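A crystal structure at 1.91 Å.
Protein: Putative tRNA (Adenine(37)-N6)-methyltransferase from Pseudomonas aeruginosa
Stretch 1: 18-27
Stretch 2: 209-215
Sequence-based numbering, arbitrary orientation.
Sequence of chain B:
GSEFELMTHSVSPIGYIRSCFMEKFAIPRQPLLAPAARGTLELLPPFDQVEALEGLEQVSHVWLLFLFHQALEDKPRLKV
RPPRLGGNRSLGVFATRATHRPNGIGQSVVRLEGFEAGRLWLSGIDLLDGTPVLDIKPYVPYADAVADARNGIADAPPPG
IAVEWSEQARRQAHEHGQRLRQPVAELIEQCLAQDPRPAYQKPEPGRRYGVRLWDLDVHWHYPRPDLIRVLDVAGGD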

ATOM      1  N   ARG B  18      -0.100  16.126 -11.258  1.00 16.67           N
ATOM      2  CA  ARG B  18      -0.330  17.553 -11.182  1.00 19.48           C
ATOM      3  C   ARG B  18      -1.213  17.732  -9.963  1.00 19.78           C
ATOM      4  O   ARG B  18      -2.264  17.081  -9.883  1.00 18.65           O
ATOM      5  CB  ARG B  18      -0.990  18.083 -12.461  1.00 26.78           C
ATOM      6  N   SER B  19      -0.838  18.630  -9.034  1.00 18.60           N
ATOM      7  CA  SER B  19      -1.705  18.747  -7.861  1.00 20.64           C
ATOM      8  C   SER B  19      -1.622  20.129  -7.226  1.00 19.15           C
ATOM      9  O   SER B  19      -0.831  20.984  -7.619  1.00 18.73           O
ATOM     10  CB  SER B  19      -1.418  17.669  -6.815  1.00 22.20           C
ATOM     11  OG  SER B  19      -0.320  18.024  -6.050  1.00 22.51           O
ATOM     12  N   CYS B  20      -2.537  20.340  -6.290  1.00 19.91           N
ATOM     13  CA  CYS B  20      -2.573  21.590  -5.526  1.00 24.07           C
ATOM     14  C   CYS B  20      -1.334  21.821  -4.658  1.00 24.87           C
ATOM     15  O   CYS B  20      -1.137  22.954  -4.211  1.00 21.56           O
ATOM     16  CB  CYS B  20      -3.837  21.614  -4.671  1.00 18.20           C
ATOM     17  SG  CYS B  20      -4.110  20.217  -3.615  1.00 21.13           S
ATOM     18  N   PHE B  21      -0.579  20.769  -4.282  1.00 23.26           N
ATOM     19  CA  PHE B  21       0.384  20.895  -3.182  1.00 19.93           C
ATOM     20  C   PHE B  21       1.782  21.201  -3.703  1.00 19.68           C
ATOM     21  O   PHE B  21       2.323  20.459  -4.535  1.00 19.56           O
ATOM     22  CB  PHE B  21       0.401  19.638  -2.301  1.00 19.65           C
ATOM     23  CG  PHE B  21      -0.867  19.471  -1.492  1.00 21.09           C
ATOM     24  CD1 PHE B  21      -1.305  20.506  -0.635  1.00 22.69           C
ATOM     25  CD2 PHE B  21      -1.648  18.331  -1.623  1.00 18.06           C
ATOM     26  CE1 PHE B  21      -2.515  20.372   0.083  1.00 21.63           C
ATOM     27  CE2 PHE B  21      -2.853  18.199  -0.872  1.00 17.10           C
ATOM     28  CZ  PHE B  21      -3.267  19.194  -0.042  1.00 17.01           C
ATOM     29  N   MET B  22       2.368  22.294  -3.198  1.00 21.81           N
ATOM     30  CA  MET B  22       3.732  22.675  -3.580  1.00 23.71           C
ATOM     31  C   MET B  22       4.762  22.417  -2.480  1.00 27.61           C
ATOM     32  O   MET B  22       5.972  22.411  -2.764  1.00 29.08           O
ATOM     33  CB  MET B  22       3.758  24.174  -3.962  1.00 28.47           C
ATOM     34  CG  MET B  22       2.675  24.599  -4.991  1.00 30.87           C
ATOM     35  SD  MET B  22       2.917  23.761  -6.610  1.00 35.58           S
ATOM     36  CE  MET B  22       1.198  23.562  -7.188  1.00 36.15           C
ATOM     37  N   GLU B  23       4.328  22.241  -1.227  1.00 25.52           N
ATOM     38  CA  GLU B  23       5.274  22.040  -0.136  1.00 28.89           C
ATOM     39  C   GLU B  23       4.705  20.963   0.779  1.00 26.30           C
ATOM     40  O   GLU B  23       3.499  20.844   0.942  1.00 29.03           O
ATOM     41  CB  GLU B  23       5.545  23.387   0.603  1.00 36.74           C
ATOM     42  CG  GLU B  23       4.350  24.308   0.581  1.00 43.43           C
ATOM     43  CD  GLU B  23       4.613  25.781   0.844  1.00 53.75           C
ATOM     44  OE1 GLU B  23       3.626  26.455   1.155  1.00 55.49           O
ATOM     45  OE2 GLU B  23       5.750  26.282   0.748  1.00 58.88           O
ATOM     46  N   LYS B  24       5.588  20.203   1.407  1.00 26.49           N
ATOM     47  CA  LYS B  24       5.157  19.008   2.132  1.00 29.01           C
ATOM     48  C   LYS B  24       4.387  19.356   3.393  1.00 30.05           C
ATOM     49  O   LYS B  24       3.419  18.672   3.726  1.00 33.74           O
ATOM     50  CB  LYS B  24       6.378  18.141   2.496  1.00 35.00           C
ATOM     51  N   PHE B  25       4.789  20.416   4.110  1.00 26.94           N
ATOM     52  CA  PHE B  25       4.134  20.686   5.376  1.00 35.56           C
ATOM     53  C   PHE B  25       2.664  21.056   5.194  1.00 34.43           C
ATOM     54  O   PHE B  25       1.890  20.915   6.139  1.00 35.82           O
ATOM     55  CB  PHE B  25       4.876  21.769   6.156  1.00 40.56           C
ATOM     56  CG  PHE B  25       4.850  23.128   5.498  1.00 44.72           C
ATOM     57  CD1 PHE B  25       3.757  23.975   5.667  1.00 46.03           C
ATOM     58  CD2 PHE B  25       5.947  23.574   4.770  1.00 46.38           C
ATOM     59  CE1 PHE B  25       3.726  25.205   5.075  1.00 48.58           C
ATOM     60  CE2 PHE B  25       5.933  24.810   4.173  1.00 49.17           C
ATOM     61  CZ  PHE B  25       4.820  25.636   4.324  1.00 50.63           C
ATOM     62  N   ALA B  26       2.244  21.457   3.989  1.00 31.57           N
ATOM     63  CA  ALA B  26       0.828  21.733   3.755  1.00 33.20           C
ATOM     64  C   ALA B  26      -0.044  20.481   3.570  1.00 30.99           C
ATOM     65  O   ALA B  26      -1.289  20.548   3.678  1.00 28.39           O
ATOM     66  CB  ALA B  26       0.718  22.553   2.478  1.00 36.75           C
ATOM     67  N   ILE B  27       0.565  19.351   3.309  1.00 29.12           N
ATOM     68  CA  ILE B  27      -0.229  18.176   2.989  1.00 25.93           C
ATOM     69  C   ILE B  27      -0.953  17.695   4.235  1.00 25.17           C
ATOM     70  O   ILE B  27      -0.314  17.513   5.277  1.00 26.58           O
ATOM     71  CB  ILE B  27       0.660  17.101   2.402  1.00 25.88           C
ATOM     72  CG1 ILE B  27       1.208  17.603   1.062  1.00 28.34           C
ATOM     73  CG2 ILE B  27      -0.154  15.828   2.207  1.00 24.96           C
ATOM     74  CD1 ILE B  27       2.165  16.630   0.439  1.00 27.29           C
ATOM     75  N   TYR B 209       1.073  33.526   8.819  1.00 19.29           N
ATOM     76  CA  TYR B 209       1.609  32.283   8.282  1.00 20.12           C
ATOM     77  C   TYR B 209       1.173  32.206   6.833  1.00 17.51           C
ATOM     78  O   TYR B 209       0.223  32.873   6.437  1.00 16.58           O
ATOM     79  CB  TYR B 209       1.044  31.080   9.055  1.00 18.23           C
ATOM     80  CG  TYR B 209       1.525  31.017  10.468  1.00 19.52           C
ATOM     81  CD1 TYR B 209       2.737  30.418  10.788  1.00 26.67           C
ATOM     82  CD2 TYR B 209       0.795  31.594  11.488  1.00 19.45           C
ATOM     83  CE1 TYR B 209       3.207  30.382  12.110  1.00 28.69           C
ATOM     84  CE2 TYR B 209       1.260  31.556  12.794  1.00 22.94           C
ATOM     85  CZ  TYR B 209       2.446  30.965  13.100  1.00 25.96           C
ATOM     86  OH  TYR B 209       2.851  30.966  14.405  1.00 27.47           O
ATOM     87  N   GLY B 210       1.868  31.390   6.024  1.00 19.46           N
ATOM     88  CA  GLY B 210       1.470  31.257   4.634  1.00 17.32           C
ATOM     89  C   GLY B 210       1.677  29.836   4.150  1.00 17.56           C
ATOM     90  O   GLY B 210       2.531  29.097   4.644  1.00 18.86           O
ATOM     91  N   VAL B 211       0.929  29.508   3.101  1.00 20.32           N
ATOM     92  CA  VAL B 211       1.066  28.223   2.451  1.00 19.02           C
ATOM     93  C   VAL B 211       0.706  28.444   0.981  1.00 20.42           C
ATOM     94  O   VAL B 211      -0.114  29.312   0.629  1.00 17.91           O
ATOM     95  CB  VAL B 211       0.131  27.152   3.083  1.00 23.28           C
ATOM     96  CG1 VAL B 211      -1.303  27.538   2.918  1.00 27.34           C
ATOM     97  CG2 VAL B 211       0.387  25.815   2.397  1.00 29.34           C
ATOM     98  N   ARG B 212       1.338  27.668   0.133  1.00 21.05           N
ATOM     99  CA  ARG B 212       1.080  27.720  -1.301  1.00 18.54           C
ATOM    100  C   ARG B 212       0.075  26.641  -1.653  1.00 21.38           C
ATOM    101  O   ARG B 212       0.256  25.491  -1.241  1.00 24.34           O
ATOM    102  CB  ARG B 212       2.405  27.502  -2.035  1.00 22.35           C
ATOM    103  CG  ARG B 212       3.325  28.687  -1.976  1.00 26.96           C
ATOM    104  CD  ARG B 212       4.400  28.556  -2.987  1.00 36.64           C
ATOM    105  NE  ARG B 212       5.367  27.566  -2.585  1.00 43.02           N
ATOM    106  CZ  ARG B 212       6.058  26.793  -3.417  1.00 42.87           C
ATOM    107  NH1 ARG B 212       5.883  26.882  -4.736  1.00 39.97           N
ATOM    108  NH2 ARG B 212       6.935  25.931  -2.906  1.00 43.93           N
ATOM    109  N   LEU B 213      -0.909  26.981  -2.493  1.00 18.06           N
ATOM    110  CA  LEU B 213      -1.838  25.986  -3.052  1.00 16.85           C
ATOM    111  C   LEU B 213      -2.114  26.354  -4.506  1.00 22.03           C
ATOM    112  O   LEU B 213      -2.381  27.520  -4.782  1.00 19.51           O
ATOM    113  CB  LEU B 213      -3.157  25.991  -2.258  1.00 18.79           C
ATOM    114  CG  LEU B 213      -3.077  25.540  -0.781  1.00 19.37           C
ATOM    115  CD1 LEU B 213      -4.345  25.981  -0.064  1.00 23.83           C
ATOM    116  CD2 LEU B 213      -2.890  23.991  -0.706  1.00 16.82           C
ATOM    117  N   TRP B 214      -2.013  25.383  -5.444  1.00 17.66           N
ATOM    118  CA  TRP B 214      -2.061  25.697  -6.867  1.00 21.89           C
ATOM    119  C   TRP B 214      -1.047  26.818  -7.118  1.00 22.71           C
ATOM    120  O   TRP B 214       0.107  26.683  -6.700  1.00 23.27           O
ATOM    121  CB  TRP B 214      -3.497  26.007  -7.283  1.00 17.09           C
ATOM    122  CG  TRP B 214      -4.427  24.758  -7.217  1.00 17.57           C
ATOM    123  CD1 TRP B 214      -5.502  24.602  -6.428  1.00 19.64           C
ATOM    124  CD2 TRP B 214      -4.328  23.563  -8.018  1.00 18.56           C
ATOM    125  NE1 TRP B 214      -6.091  23.360  -6.661  1.00 20.70           N
ATOM    126  CE2 TRP B 214      -5.378  22.710  -7.631  1.00 19.50           C
ATOM    127  CE3 TRP B 214      -3.423  23.116  -8.989  1.00 26.67           C
ATOM    128  CZ2 TRP B 214      -5.579  21.432  -8.205  1.00 25.14           C
ATOM    129  CZ3 TRP B 214      -3.617  21.821  -9.568  1.00 29.01           C
ATOM    130  CH2 TRP B 214      -4.683  20.999  -9.166  1.00 25.87           C
ATOM    131  N   ASP B 215      -1.425  27.929  -7.763  1.00 20.94           N
ATOM    132  CA  ASP B 215      -0.509  29.042  -8.003  1.00 22.13           C
ATOM    133  C   ASP B 215      -0.777  30.192  -7.033  1.00 21.75           C
ATOM    134  O   ASP B 215      -0.509  31.358  -7.353  1.00 20.02           O
ATOM    135  CB  ASP B 215      -0.571  29.518  -9.466  1.00 26.04           C
ATOM    136  CG  ASP B 215      -1.989  29.962  -9.890  1.00 26.35           C
ATOM    137  OD1 ASP B 215      -2.894  29.996  -9.025  1.00 24.26           O
ATOM    138  OD2 ASP B 215      -2.206  30.262 -11.081  1.00 26.70           O
TER
HETATM  139  O   HOH W   1       1.642  23.462  -0.675  1.00 27.05           O

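Read along the strand that opens the second stretch, this contact begins quietly. Tyr209 does not reach the other segment, and Gly210 takes part mainly through its carbonyl: Gly210 O lies 4.1 Å from Phe25 CE1, at the edge of the ring and near its plane, where the slightly positive C-H groups of an aromatic ring tolerate an oxygen.

Val211 is where apolar packing starts. Its CG2 sits 3.3 Å from Ala26 CB, a close methyl-to-methyl contact, and the same Val211 CG2 is 4.3 Å from Phe25 CE1. Val211 CG2 also lies 3.5 Å from Glu23 OE1, so the carboxylate runs close beside the apolar patch on its way to the strand backbone.

That carboxylate makes its main contacts with Arg212. The backbone donates first: Arg212 N to Glu23 OE1 is a hydrogen bond of 2.8 Å, with an N-H...O angle of 157°. The second oxygen faces the side chain of the same residue, and Glu23 OE2 to Arg212 NE, at 3.6 Å, is a salt bridge, long enough to be read as an electrostatic pairing rather than a tight clasp. One acid thus addresses both the main chain and the charge of a single residue. The guanidinium has a further neighbour, for Met22 CB lies over one of its faces, 3.5 Å from Arg212 CZ. On the carbonyl side, a water bridges the backbones: it accepts from Met22 N at 2.9 Å and donates to Arg212 O at 2.5 Å, filling a place where the two chains do not bond directly.

Leu213 points its CA-to-CB bond away overall, yet the end of its side chain returns, bringing Leu213 CD2 to 3.7 Å from Phe21 CE1. Its CA-H meets Cys20 O, with Leu213 CA 3.3 Å from that oxygen.

The same carbonyl takes the hydrogen bond from Trp214 N to Cys20 O, 2.9 Å long with an angle of 157°. Here the chains come closest, with the CA atoms of Cys20 and Trp214 4.4 Å apart. Although the CA-to-CB bond of Trp214 points away from the partner, its indole comes back toward it, and Trp214 has more of its surface covered by the other stretch than any other residue in the contact. Cys20 CB stands over its five-membered ring, 3.6 Å from the centroid and 17° off the normal, a CH-pi contact. At the backbone of the tryptophan, Met22 CE comes to 3.3 Å from Trp214 O. Asp215 makes no contact, and the interface ends with the tryptophan.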